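PDB 3CP7: alkaline serine protease AL20 from Nesterenkonia abyssinica, which probably cleaves peptide bonds in proteins as a secreted, thermostable serine endopeptidase of the trypsin-like (chymotrypsin-fold) class, working under alkaline conditions. Local coordinates for residues P7-V12 with S24-A29; P114-Q119 with G180-S185; Y124-G129 with L175-G180. All blocks are in the same frame, centred on the assembly; numbering follows the deposited sequence.

The three contacts lie close together where the two beta sheets of a trypsin-like fold meet. Contact 1 comes first along the chain and closes before the others open. It joins the hairpin strands 9-16 and 19-27 of the N-terminal barrel. Contacts 2 and 3 both reach the second sheet, through strands 183-191 and 124-129, each with a loop as its other side. Contact 3 is nested inside the loop closed by contact 2. They share G180, and their centres lie about 10 Å apart. The centre of contact 1 is about 14 Å from that of contact 2 and 13 Å from that of contact 3. N26 meets Q183, and I9 packs on Y128 and T179. These residues form part of the meeting of the two halves.

Contact 1: P7-V12 with S24-A29; sequences PHIGKV and SANIVA
H8 and N26 lie side by side and point the same way. ND1-H of H8 gives a nearly straight hydrogen bond to OD1 of N26, 2.8 Å long. OD1 receives it on a lone pair, and it also lies close to the plane of the imidazole. CG of H8 sits between its backbone N and carbonyl carbon (chi1 46°), on the side of N26. The backbone pairs too. I27 N donates to H8 O over 2.8 Å. G10 and A25 form an antiparallel hydrogen-bonded pair, with G10 N to A25 O and A25 N to G10 O both at 3.0 Å. On the other face of the hairpin, CG2 of V12 packs on CB of A25 at 3.6 Å. ND2 of N26 is satisfied by Q183 OE1 and S113 OG. An alanine here would probably leave H8 ND1, Q183 OE1 and S113 OG each short of a partner and the imidazole freer to turn. S24 OG bonds to Y130 N and G167 O, and K11 NZ to G138 O. The hairpin of strands 9-16 and 19-27 lies between strands 55-59 and 35-38 of the barrel, while I9 and N26 reach strand 172-175 of the other sheet.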
loop_
_atom_site.group_PDB
_atom_site.type_symbol
_atom_site.label_atom_id
_atom_site.label_comp_id
_atom_site.label_asym_id
_atom_site.label_seq_id
_atom_site.Cartn_x
_atom_site.Cartn_y
_atom_site.Cartn_z
ATOM N N PRO A 7 23.306 -14.831 1.289
ATOM C CA PRO A 7 23.381 -13.372 1.357
ATOM C C PRO A 7 22.099 -12.634 0.982
ATOM O O PRO A 7 22.017 -11.429 1.199
ATOM C CB PRO A 7 24.499 -13.029 0.365
ATOM C CG PRO A 7 24.480 -14.159 -0.603
ATOM C CD PRO A 7 24.162 -15.370 0.209
ATOM N N HIS A 8 21.120 -13.348 0.432
ATOM C CA HIS A 8 19.802 -12.766 0.227
ATOM C C HIS A 8 19.107 -12.472 1.557
ATOM O O HIS A 8 18.261 -11.588 1.612
ATOM C CB HIS A 8 18.933 -13.659 -0.662
ATOM C CG HIS A 8 18.954 -15.112 -0.289
ATOM N ND1 HIS A 8 18.019 -15.680 0.548
ATOM C CD2 HIS A 8 19.787 -16.118 -0.654
ATOM C CE1 HIS A 8 18.271 -16.973 0.681
ATOM N NE2 HIS A 8 19.337 -17.265 -0.046
ATOM N N ILE A 9 19.470 -13.202 2.615
ATOM C CA ILE A 9 18.910 -12.936 3.952
ATOM C C ILE A 9 19.746 -11.837 4.611
ATOM O O ILE A 9 20.977 -11.845 4.501
ATOM C CB ILE A 9 18.919 -14.191 4.857
ATOM C CG1 ILE A 9 18.411 -15.425 4.104
ATOM C CG2 ILE A 9 18.064 -13.925 6.097
ATOM C CD1 ILE A 9 18.482 -16.718 4.907
ATOM N N GLY A 10 19.104 -10.909 5.309
ATOM C CA GLY A 10 19.853 -9.818 5.919
ATOM C C GLY A 10 19.171 -9.230 7.126
ATOM O O GLY A 10 18.029 -9.587 7.447
ATOM N N LYS A 11 19.887 -8.315 7.779
ATOM C CA LYS A 11 19.423 -7.662 8.998
ATOM C C LYS A 11 18.815 -6.313 8.614
ATOM O O LYS A 11 19.257 -5.690 7.638
ATOM C CB LYS A 11 20.594 -7.487 9.968
ATOM C CG LYS A 11 20.228 -6.890 11.320
ATOM C CD LYS A 11 21.454 -6.815 12.194
ATOM C CE LYS A 11 21.161 -6.189 13.541
ATOM N NZ LYS A 11 20.460 -7.095 14.483
ATOM N N VAL A 12 17.795 -5.884 9.362
ATOM C CA VAL A 12 17.127 -4.608 9.122
ATOM C C VAL A 12 17.342 -3.701 10.338
ATOM O O VAL A 12 17.268 -4.167 11.480
ATOM C CB VAL A 12 15.609 -4.822 8.888
ATOM C CG1 VAL A 12 14.859 -3.513 8.932
ATOM C CG2 VAL A 12 15.360 -5.506 7.550
ATOM N N SER A 24 14.526 -8.360 10.439
ATOM C CA SER A 24 15.214 -9.159 9.433
ATOM C C SER A 24 14.415 -9.038 8.139
ATOM O O SER A 24 13.270 -8.580 8.144
ATOM C CB SER A 24 15.282 -10.614 9.897
ATOM O OG SER A 24 15.959 -10.736 11.147
ATOM N N ALA A 25 15.020 -9.449 7.027
ATOM C CA ALA A 25 14.339 -9.429 5.736
ATOM C C ALA A 25 15.067 -10.329 4.754
ATOM O O ALA A 25 16.110 -10.902 5.073
ATOM C CB ALA A 25 14.254 -8.007 5.192
ATOM N N ASN A 26 14.531 -10.426 3.540
ATOM C CA ASN A 26 15.083 -11.329 2.551
ATOM C C ASN A 26 14.851 -10.823 1.142
ATOM O O ASN A 26 13.741 -10.449 0.809
ATOM C CB ASN A 26 14.451 -12.714 2.722
ATOM C CG ASN A 26 15.091 -13.769 1.830
ATOM O OD1 ASN A 26 16.300 -14.007 1.904
ATOM N ND2 ASN A 26 14.280 -14.410 0.986
ATOM N N ILE A 27 15.898 -10.840 0.312
ATOM C CA ILE A 27 15.751 -10.466 -1.096
ATOM C C ILE A 27 14.944 -11.528 -1.835
ATOM O O ILE A 27 15.335 -12.699 -1.877
ATOM C CB ILE A 27 17.112 -10.287 -1.823
ATOM C CG1 ILE A 27 18.007 -9.296 -1.076
ATOM C CG2 ILE A 27 16.880 -9.835 -3.269
ATOM C CD1 ILE A 27 19.447 -9.233 -1.620
ATOM N N VAL A 28 13.820 -11.108 -2.411
ATOM C CA VAL A 28 12.986 -11.989 -3.228
ATOM C C VAL A 28 13.080 -11.550 -4.684
ATOM O O VAL A 28 13.220 -10.361 -4.975
ATOM C CB VAL A 28 11.509 -12.029 -2.743
ATOM C CG1 VAL A 28 11.431 -12.784 -1.409
ATOM C CG2 VAL A 28 10.888 -10.615 -2.655
ATOM N N ALA A 29 13.041 -12.521 -5.594
ATOM C CA ALA A 29 13.168 -12.221 -7.026
ATOM C C ALA A 29 12.123 -11.197 -7.425
ATOM O O ALA A 29 10.956 -11.353 -7.082
ATOM C CB ALA A 29 13.006 -13.478 -7.837
#

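Contact 2: P114-Q119 with G180-S185; sequences PIAFNQ and GGAQNS
P114 and A116 each bond through the backbone to Q183. Q183 N donates to P114 O over 2.8 Å, and A116 N donates to Q183 O over 2.9 Å. Together they make a single bridge between I115 and Q183. Weaker CA-H...O contacts flank it, from A182 to P114 O and from I115 to Q183 O. CB of A182 lies 4.0 Å from CB of A116 and 4.2 Å from CB of P114.

The side chain of Q183 starts at this bridge and leads away from it. Its CB rests 3.7 Å from P114 O. CG stands anti to the backbone N (chi1 180°), and the chain stays extended through CD. On its way the side chain lies against P172 and F174 of strand 172-175 and against V28. At the tip, NE2 of Q183 reaches forward to S185 O, 3.1 Å away, and S185 O lies near the amide plane. OE1 accepts a hydrogen bond from N26 ND2 of contact 1. Both ends of the buried amide therefore have partners, which should fix its rotation.

Q119 is bent, and its NE2 bonds to F117 O at 2.9 Å from above the carbonyl plane. This links the two residues on either side of N118.

The segment 114-119 is a loop between helix 105-109 and strand 124-129. It runs beside the start of strand 183-191, where N184 and S185 form a classic beta bulge against W173 of strand 172-175. I115 and F117 pack on helix 205-214.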
loop_
_atom_site.group_PDB
_atom_site.type_symbol
_atom_site.label_atom_id
_atom_site.label_comp_id
_atom_site.label_asym_id
_atom_site.label_seq_id
_atom_site.Cartn_x
_atom_site.Cartn_y
_atom_site.Cartn_z
ATOM N N PRO A 114 13.113 -17.356 -4.681
ATOM C CA PRO A 114 11.783 -17.372 -5.281
ATOM C C PRO A 114 10.765 -17.135 -4.164
ATOM O O PRO A 114 11.090 -17.305 -2.981
ATOM C CB PRO A 114 11.642 -18.797 -5.851
ATOM C CG PRO A 114 12.867 -19.550 -5.472
ATOM C CD PRO A 114 13.718 -18.697 -4.581
ATOM N N ILE A 115 9.553 -16.756 -4.537
ATOM C CA ILE A 115 8.495 -16.522 -3.554
ATOM C C ILE A 115 7.242 -17.215 -4.066
ATOM O O ILE A 115 6.969 -17.212 -5.268
ATOM C CB ILE A 115 8.315 -15.003 -3.296
ATOM C CG1 ILE A 115 7.292 -14.732 -2.184
ATOM C CG2 ILE A 115 7.977 -14.259 -4.599
ATOM C CD1 ILE A 115 7.304 -13.286 -1.702
ATOM N N ALA A 116 6.509 -17.838 -3.149
ATOM C CA ALA A 116 5.347 -18.669 -3.485
ATOM C C ALA A 116 4.125 -18.245 -2.679
ATOM O O ALA A 116 4.236 -17.824 -1.519
ATOM C CB ALA A 116 5.648 -20.152 -3.237
ATOM N N PHE A 117 2.960 -18.380 -3.300
ATOM C CA PHE A 117 1.685 -17.998 -2.686
ATOM C C PHE A 117 0.660 -19.091 -2.903
ATOM O O PHE A 117 0.797 -19.929 -3.817
ATOM C CB PHE A 117 1.177 -16.699 -3.303
ATOM C CG PHE A 117 2.205 -15.609 -3.329
ATOM C CD1 PHE A 117 2.404 -14.802 -2.217
ATOM C CD2 PHE A 117 2.997 -15.410 -4.460
ATOM C CE1 PHE A 117 3.370 -13.803 -2.222
ATOM C CE2 PHE A 117 3.957 -14.400 -4.481
ATOM C CZ PHE A 117 4.140 -13.591 -3.373
ATOM N N ASN A 118 -0.382 -19.070 -2.074
ATOM C CA ASN A 118 -1.487 -20.021 -2.212
ATOM C C ASN A 118 -1.018 -21.464 -2.237
ATOM O O ASN A 118 -1.479 -22.287 -3.046
ATOM C CB ASN A 118 -2.377 -19.659 -3.406
ATOM C CG ASN A 118 -3.132 -18.373 -3.168
ATOM O OD1 ASN A 118 -3.794 -18.219 -2.143
ATOM N ND2 ASN A 118 -3.015 -17.438 -4.090
ATOM N N GLN A 119 -0.101 -21.753 -1.322
ATOM C CA GLN A 119 0.432 -23.089 -1.118
ATOM C C GLN A 119 -0.332 -23.782 0.014
ATOM O O GLN A 119 -1.024 -23.121 0.784
ATOM C CB GLN A 119 1.922 -23.001 -0.797
ATOM C CG GLN A 119 2.735 -22.345 -1.905
ATOM C CD GLN A 119 2.637 -23.105 -3.220
ATOM O OE1 GLN A 119 2.973 -24.287 -3.284
ATOM N NE2 GLN A 119 2.176 -22.437 -4.264
ATOM N N GLY A 180 17.435 -22.371 0.575
ATOM C CA GLY A 180 17.297 -22.330 -0.885
ATOM C C GLY A 180 15.899 -22.458 -1.463
ATOM O O GLY A 180 15.702 -22.226 -2.656
ATOM N N GLY A 181 14.927 -22.829 -0.630
ATOM C CA GLY A 181 13.550 -23.010 -1.087
ATOM C C GLY A 181 12.814 -21.703 -1.349
ATOM O O GLY A 181 13.355 -20.612 -1.132
ATOM N N ALA A 182 11.578 -21.813 -1.825
ATOM C CA ALA A 182 10.744 -20.635 -2.059
ATOM C C ALA A 182 10.302 -20.036 -0.730
ATOM O O ALA A 182 9.910 -20.762 0.191
ATOM C CB ALA A 182 9.524 -20.992 -2.914
ATOM N N GLN A 183 10.381 -18.710 -0.635
ATOM C CA GLN A 183 9.852 -18.038 0.543
ATOM C C GLN A 183 8.335 -18.102 0.543
ATOM O O GLN A 183 7.694 -17.849 -0.477
ATOM C CB GLN A 183 10.319 -16.583 0.599
ATOM C CG GLN A 183 9.759 -15.870 1.826
ATOM C CD GLN A 183 10.469 -14.591 2.169
ATOM O OE1 GLN A 183 11.413 -14.172 1.486
ATOM N NE2 GLN A 183 10.030 -13.961 3.250
ATOM N N ASN A 184 7.758 -18.435 1.693
ATOM C CA ASN A 184 6.323 -18.615 1.768
ATOM C C ASN A 184 5.675 -18.097 3.064
ATOM O O ASN A 184 4.483 -18.308 3.301
ATOM C CB ASN A 184 5.984 -20.079 1.496
ATOM C CG ASN A 184 4.496 -20.335 1.364
ATOM O OD1 ASN A 184 3.804 -19.762 0.495
ATOM N ND2 ASN A 184 3.993 -21.236 2.198
ATOM N N SER A 185 6.468 -17.405 3.880
ATOM C CA SER A 185 5.941 -16.604 4.988
ATOM C C SER A 185 7.091 -15.781 5.548
ATOM O O SER A 185 8.186 -15.709 4.947
ATOM C CB SER A 185 5.257 -17.459 6.075
ATOM O OG SER A 185 4.590 -16.624 7.014
#

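Contact 3: Y124-G129 with L175-G180; sequences YYSAYG and LGNGTG
G176 N donates to Y124 O, 2.9 Å away. This bond flanks the antiparallel bridge of Y125 with L175. Past it, the loop curls under S126. OG of S126 donates to G176 O and accepts from G178 N, although the position of this OG is less certain than the rest.

Three tyrosines touch the loop, Y124 and Y128 from one face of the strand and Y125 from the other. The ring of Y124 has G176 O near its plane at the edge, and its OH lies 2.9 Å from ND2 of N177. Y125 and L175 run side by side and point the same way, with CE2 of the ring 3.6 Å from CD2 of the leucine. Y128 meets T179 at about a right angle. CG2 of T179 sits over one face of the ring, 3.6 Å from the centroid and 23° off the ring normal, in a CH-pi contact.

A second shell backs the rings and probably helps to position them. H145 of strand 142-150 touches Y124, S126 and Y128. The ring of Y125 meets that of W173. Strand 124-129 is bonded on one flank to strand 142-150 and on the other to strand 172-175.

G176 and G178 have positive phi angles (87° and 100°), at which a CB would press on the preceding carbonyl O. A backbone bond, and probably those of S126 OG, hold the loop, while aromatic and methyl surfaces pack beside it. The glycines let it run close to S126 and Y128, so it is probably held in one shape.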
loop_
_atom_site.group_PDB
_atom_site.type_symbol
_atom_site.label_atom_id
_atom_site.label_comp_id
_atom_site.label_asym_id
_atom_site.label_seq_id
_atom_site.Cartn_x
_atom_site.Cartn_y
_atom_site.Cartn_z
ATOM N N TYR A 124 6.410 -28.072 5.870
ATOM C CA TYR A 124 7.646 -27.992 6.625
ATOM C C TYR A 124 8.443 -26.762 6.174
ATOM O O TYR A 124 8.594 -26.513 4.970
ATOM C CB TYR A 124 8.476 -29.265 6.405
ATOM C CG TYR A 124 9.753 -29.323 7.204
ATOM C CD1 TYR A 124 9.774 -29.850 8.490
ATOM C CD2 TYR A 124 10.947 -28.851 6.671
ATOM C CE1 TYR A 124 10.957 -29.905 9.222
ATOM C CE2 TYR A 124 12.123 -28.897 7.395
ATOM C CZ TYR A 124 12.127 -29.425 8.667
ATOM O OH TYR A 124 13.315 -29.473 9.371
ATOM N N TYR A 125 8.964 -26.025 7.149
ATOM C CA TYR A 125 9.681 -24.786 6.901
ATOM C C TYR A 125 11.029 -24.732 7.578
ATOM O O TYR A 125 11.246 -25.346 8.630
ATOM C CB TYR A 125 8.878 -23.590 7.434
ATOM C CG TYR A 125 7.627 -23.277 6.654
ATOM C CD1 TYR A 125 6.385 -23.753 7.074
ATOM C CD2 TYR A 125 7.684 -22.515 5.480
ATOM C CE1 TYR A 125 5.226 -23.466 6.362
ATOM C CE2 TYR A 125 6.529 -22.224 4.756
ATOM C CZ TYR A 125 5.297 -22.716 5.203
ATOM O OH TYR A 125 4.141 -22.446 4.523
ATOM N N SER A 126 11.914 -23.945 6.970
ATOM C CA SER A 126 13.126 -23.453 7.589
ATOM C C SER A 126 13.009 -21.931 7.655
ATOM O O SER A 126 12.878 -21.269 6.615
ATOM C CB SER A 126 14.337 -23.844 6.742
ATOM O OG SER A 126 14.437 -25.255 6.656
ATOM N N ALA A 127 13.012 -21.391 8.872
ATOM C CA ALA A 127 12.852 -19.945 9.093
ATOM C C ALA A 127 14.159 -19.359 9.597
ATOM O O ALA A 127 14.877 -20.001 10.358
ATOM C CB ALA A 127 11.736 -19.678 10.085
ATOM N N TYR A 128 14.467 -18.138 9.171
ATOM C CA TYR A 128 15.754 -17.509 9.459
ATOM C C TYR A 128 15.566 -16.103 9.979
ATOM O O TYR A 128 14.577 -15.442 9.657
ATOM C CB TYR A 128 16.638 -17.498 8.197
ATOM C CG TYR A 128 17.030 -18.894 7.808
ATOM C CD1 TYR A 128 16.182 -19.682 7.037
ATOM C CD2 TYR A 128 18.237 -19.444 8.239
ATOM C CE1 TYR A 128 16.517 -20.992 6.704
ATOM C CE2 TYR A 128 18.585 -20.755 7.906
ATOM C CZ TYR A 128 17.716 -21.517 7.156
ATOM O OH TYR A 128 18.032 -22.808 6.809
ATOM N N GLY A 129 16.522 -15.629 10.763
ATOM C CA GLY A 129 16.489 -14.240 11.183
ATOM C C GLY A 129 17.681 -13.855 12.017
ATOM O O GLY A 129 18.574 -14.687 12.267
ATOM N N LEU A 175 10.026 -22.830 2.295
ATOM C CA LEU A 175 9.528 -24.192 2.169
ATOM C C LEU A 175 10.704 -25.167 2.131
ATOM O O LEU A 175 11.679 -24.941 1.413
ATOM C CB LEU A 175 8.661 -24.329 0.918
ATOM C CG LEU A 175 7.315 -23.614 1.058
ATOM C CD1 LEU A 175 6.680 -23.327 -0.299
ATOM C CD2 LEU A 175 6.376 -24.416 1.941
ATOM N N GLY A 176 10.612 -26.234 2.923
ATOM C CA GLY A 176 11.619 -27.292 2.901
ATOM C C GLY A 176 12.804 -27.058 3.817
ATOM O O GLY A 176 12.723 -26.262 4.757
ATOM N N ASN A 177 13.916 -27.755 3.558
ATOM C CA ASN A 177 15.073 -27.661 4.449
ATOM C C ASN A 177 16.152 -26.769 3.858
ATOM O O ASN A 177 16.584 -26.955 2.715
ATOM C CB ASN A 177 15.627 -29.050 4.858
ATOM C CG ASN A 177 15.979 -29.130 6.379
ATOM O OD1 ASN A 177 16.957 -28.545 6.844
ATOM N ND2 ASN A 177 15.156 -29.840 7.142
ATOM N N GLY A 178 16.560 -25.776 4.639
ATOM C CA GLY A 178 17.634 -24.877 4.248
ATOM C C GLY A 178 17.167 -23.533 3.710
ATOM O O GLY A 178 15.972 -23.215 3.723
ATOM N N THR A 179 18.123 -22.755 3.219
ATOM C CA THR A 179 17.868 -21.386 2.770
ATOM C C THR A 179 17.484 -21.254 1.296
ATOM O O THR A 179 17.207 -20.148 0.831
ATOM C CB THR A 179 19.098 -20.499 3.012
ATOM O OG1 THR A 179 20.215 -21.040 2.297
ATOM C CG2 THR A 179 19.441 -20.443 4.490
ATOM N N GLY A 180 17.435 -22.371 0.575
ATOM C CA GLY A 180 17.297 -22.330 -0.885
ATOM C C GLY A 180 15.899 -22.458 -1.463
ATOM O O GLY A 180 15.702 -22.226 -2.656
#